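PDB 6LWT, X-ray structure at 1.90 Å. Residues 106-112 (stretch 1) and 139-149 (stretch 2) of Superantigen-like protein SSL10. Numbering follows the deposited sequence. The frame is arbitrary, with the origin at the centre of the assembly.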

# COMPACT_ATOMS: atom_id res chain seq x y z
N ILE A 106 3.81 -0.08 16.90
CA ILE A 106 5.24 -0.31 16.95
C ILE A 106 5.67 -1.18 15.78
O ILE A 106 5.18 -2.28 15.60
CB ILE A 106 5.68 -0.95 18.28
CG1 ILE A 106 5.20 -0.09 19.47
CG2 ILE A 106 7.19 -1.14 18.27
CD1 ILE A 106 5.71 1.33 19.47
N LEU A 107 6.62 -0.65 15.02
CA LEU A 107 7.29 -1.37 13.95
C LEU A 107 8.56 -1.98 14.53
O LEU A 107 9.37 -1.26 15.12
CB LEU A 107 7.65 -0.39 12.83
CG LEU A 107 8.53 -0.84 11.67
CD1 LEU A 107 8.01 -2.09 11.03
CD2 LEU A 107 8.61 0.30 10.64
N ASN A 108 8.74 -3.28 14.37
CA ASN A 108 9.98 -3.90 14.83
C ASN A 108 10.68 -4.62 13.69
O ASN A 108 10.02 -5.31 12.90
CB ASN A 108 9.80 -4.74 16.12
CG ASN A 108 9.05 -6.05 15.92
OD1 ASN A 108 7.87 -6.16 16.23
ND2 ASN A 108 9.76 -7.08 15.48
N ILE A 109 12.00 -4.45 13.63
CA ILE A 109 12.81 -4.92 12.52
C ILE A 109 13.86 -5.91 13.04
O ILE A 109 14.59 -5.63 14.02
CB ILE A 109 13.62 -3.77 11.84
CG1 ILE A 109 12.83 -2.47 11.74
CG2 ILE A 109 14.14 -4.22 10.46
CD1 ILE A 109 11.64 -2.52 10.81
N SER A 110 13.92 -7.06 12.36
CA SER A 110 14.99 -8.02 12.55
C SER A 110 15.74 -8.10 11.22
O SER A 110 15.15 -8.49 10.20
CB SER A 110 14.42 -9.37 12.91
OG SER A 110 15.44 -10.35 12.77
N LYS A 111 17.02 -7.70 11.22
CA LYS A 111 17.79 -7.63 9.98
C LYS A 111 19.24 -8.11 10.10
O LYS A 111 20.07 -7.69 9.31
CB LYS A 111 17.76 -6.20 9.44
CG LYS A 111 18.31 -5.15 10.39
CD LYS A 111 18.64 -3.85 9.68
CE LYS A 111 18.87 -2.71 10.65
NZ LYS A 111 20.17 -2.82 11.36
N GLU A 112 19.55 -8.98 11.07
CA GLU A 112 20.88 -9.58 11.19
C GLU A 112 20.97 -10.84 10.32
O GLU A 112 20.03 -11.62 10.25
CB GLU A 112 21.20 -9.95 12.63
CG GLU A 112 20.95 -8.87 13.67
CD GLU A 112 21.54 -7.53 13.32
OE1 GLU A 112 20.84 -6.52 13.46
OE2 GLU A 112 22.71 -7.46 12.89
N LYS A 139 4.01 2.12 1.61
CA LYS A 139 4.76 3.01 2.46
C LYS A 139 5.72 2.26 3.39
O LYS A 139 6.81 2.76 3.66
CB LYS A 139 3.85 3.91 3.27
CG LYS A 139 3.19 4.97 2.42
CD LYS A 139 2.34 5.87 3.28
CE LYS A 139 1.94 7.10 2.48
NZ LYS A 139 1.16 8.02 3.34
N LEU A 140 5.32 1.09 3.88
CA LEU A 140 6.23 0.25 4.65
C LEU A 140 7.45 -0.17 3.81
O LEU A 140 8.59 -0.09 4.28
CB LEU A 140 5.52 -0.97 5.24
CG LEU A 140 4.66 -0.68 6.48
CD1 LEU A 140 3.76 -1.87 6.82
CD2 LEU A 140 5.55 -0.31 7.66
N ARG A 141 7.23 -0.57 2.55
CA ARG A 141 8.36 -0.96 1.72
C ARG A 141 9.27 0.20 1.40
O ARG A 141 10.50 0.05 1.46
CB ARG A 141 7.94 -1.69 0.46
CG ARG A 141 7.22 -2.98 0.79
CD ARG A 141 7.18 -3.93 -0.39
NE ARG A 141 6.01 -4.83 -0.34
CZ ARG A 141 5.94 -6.01 -0.97
NH1 ARG A 141 4.81 -6.70 -0.90
NH2 ARG A 141 6.97 -6.48 -1.68
N LYS A 142 8.70 1.35 1.09
CA LYS A 142 9.50 2.56 0.84
C LYS A 142 10.36 2.93 2.05
O LYS A 142 11.55 3.27 1.89
CB LYS A 142 8.63 3.74 0.44
CG LYS A 142 9.42 4.92 -0.13
CD LYS A 142 8.49 6.03 -0.58
CE LYS A 142 7.98 6.84 0.60
NZ LYS A 142 7.30 8.10 0.20
N HIS A 143 9.76 2.85 3.23
CA HIS A 143 10.49 3.00 4.51
C HIS A 143 11.67 2.04 4.62
O HIS A 143 12.79 2.47 4.96
CB HIS A 143 9.52 2.84 5.69
CG HIS A 143 10.15 3.03 7.03
ND1 HIS A 143 10.49 1.97 7.85
CD2 HIS A 143 10.52 4.15 7.70
CE1 HIS A 143 11.04 2.43 8.96
NE2 HIS A 143 11.07 3.75 8.90
N LEU A 144 11.46 0.76 4.30
CA LEU A 144 12.51 -0.23 4.39
C LEU A 144 13.56 -0.04 3.31
O LEU A 144 14.74 -0.32 3.54
CB LEU A 144 11.95 -1.64 4.32
CG LEU A 144 10.96 -2.05 5.43
CD1 LEU A 144 10.38 -3.40 5.06
CD2 LEU A 144 11.61 -2.09 6.79
N ILE A 145 13.14 0.44 2.13
CA ILE A 145 14.09 0.75 1.04
C ILE A 145 15.01 1.89 1.48
O ILE A 145 16.24 1.76 1.42
CB ILE A 145 13.36 1.13 -0.27
CG1 ILE A 145 12.69 -0.11 -0.88
CG2 ILE A 145 14.35 1.72 -1.28
CD1 ILE A 145 11.58 0.18 -1.87
N GLU A 146 14.40 2.98 1.93
CA GLU A 146 15.13 4.17 2.32
C GLU A 146 15.98 3.98 3.56
O GLU A 146 17.10 4.47 3.61
CB GLU A 146 14.19 5.37 2.53
CG GLU A 146 13.51 5.82 1.24
CD GLU A 146 12.45 6.88 1.46
OE1 GLU A 146 12.27 7.37 2.59
OE2 GLU A 146 11.80 7.24 0.46
N LYS A 147 15.45 3.29 4.58
CA LYS A 147 16.19 3.15 5.85
C LYS A 147 17.20 2.02 5.87
O LYS A 147 18.29 2.17 6.43
CB LYS A 147 15.24 3.01 7.05
CG LYS A 147 15.29 4.16 8.04
CD LYS A 147 15.00 3.67 9.44
CE LYS A 147 14.81 4.85 10.39
NZ LYS A 147 14.67 4.38 11.80
N TYR A 148 16.84 0.88 5.29
CA TYR A 148 17.64 -0.34 5.43
C TYR A 148 18.16 -0.91 4.12
O TYR A 148 18.82 -1.97 4.12
CB TYR A 148 16.83 -1.41 6.19
CG TYR A 148 16.27 -0.91 7.50
CD1 TYR A 148 17.12 -0.54 8.54
CD2 TYR A 148 14.89 -0.80 7.72
CE1 TYR A 148 16.62 -0.07 9.75
CE2 TYR A 148 14.39 -0.33 8.93
CZ TYR A 148 15.26 0.03 9.95
OH TYR A 148 14.79 0.50 11.16
N GLY A 149 17.85 -0.25 3.01
CA GLY A 149 18.36 -0.67 1.69
C GLY A 149 17.62 -1.84 1.08
O GLY A 149 18.18 -2.51 0.18

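Strand 106-110 of SSL10 lies across helix 139-148, and the two axes approach to 12.2 Å with 49° between their N-to-C directions. That spacing leaves room for one layer of side chains from each element, and side chains make every contact. No hydrogen bond crosses between the stretches, so the 281 Å² buried here, both sides summed, reflects packing alone. The alternation of the strand sets the pattern: Leu107, Ile109 and, just past the strand, Lys111 point toward the helix, and their nearest CA partners are Leu140, Leu144 and Tyr148, a step of four residues, about one helical turn, for every two along stretch 1.

Ile106, at the start, is exposed and does not reach the helix. Leu107 is buried and begins the contact. With chi1 in t and chi2 in p, it carries its CD2 methyl between two helix residues one turn apart on nearly the same side: CD2 of Leu107 lies 4.3 Å from CD2 of Leu140, a loose apolar contact, and meets the imidazole of His143 obliquely. Leu140 has its CA-to-CB bond directed sideways, but an m,t rotamer brings the end of its side chain nearer the strand. The CA-to-CB bond of His143 points toward the strand.

Asn108 points away from the helix and makes no contact with it, as expected for a strand residue between two inward-facing neighbours. Ile109 turns back toward the helix and is buried. CD1 of Ile109 touches CD2 of Leu144 at 4.0 Å; Leu144, like Leu140 one turn before it, starts sideways and bends its end in through an m,t rotamer. CG1 of Ile109 packs against the tyrosine, 3.9 Å from CE2 of Tyr148 and 3.6 Å from OH of Tyr148. The CG2 methyl of Ile109 sits over one face of the same ring. The hydroxyl of Tyr148 is hydrogen-bonded elsewhere in the structure, so it is satisfied although it lies against an apolar side chain.

Ser110 is out of reach, and the strand ends there. Lys111, in the loop that follows, nevertheless continues the inward series. Its chain, p at chi1 and t at chi2 and chi3, extends to the tyrosine, and its far end makes the contact: CE of Lys111 comes within 3.5 Å of CD1 of Tyr148, approaching the ring obliquely. Tyr148 thus receives both Ile109 and Lys111 and gives up 70 Å², the largest area covered on any residue of the contact. Glu112 makes no contact.

The helix that presents these side chains is held by regular backbone hydrogen bonds, including Leu144 N to Leu140 O and Tyr148 N to Leu144 O, both 3.0 Å, which tie together the successive turns facing the strand. Gly149, with positive phi, leaves the helical conformation immediately after the tyrosine; the N of Gly149 still makes a weak hydrogen bond of 3.0 Å to Ile145 O.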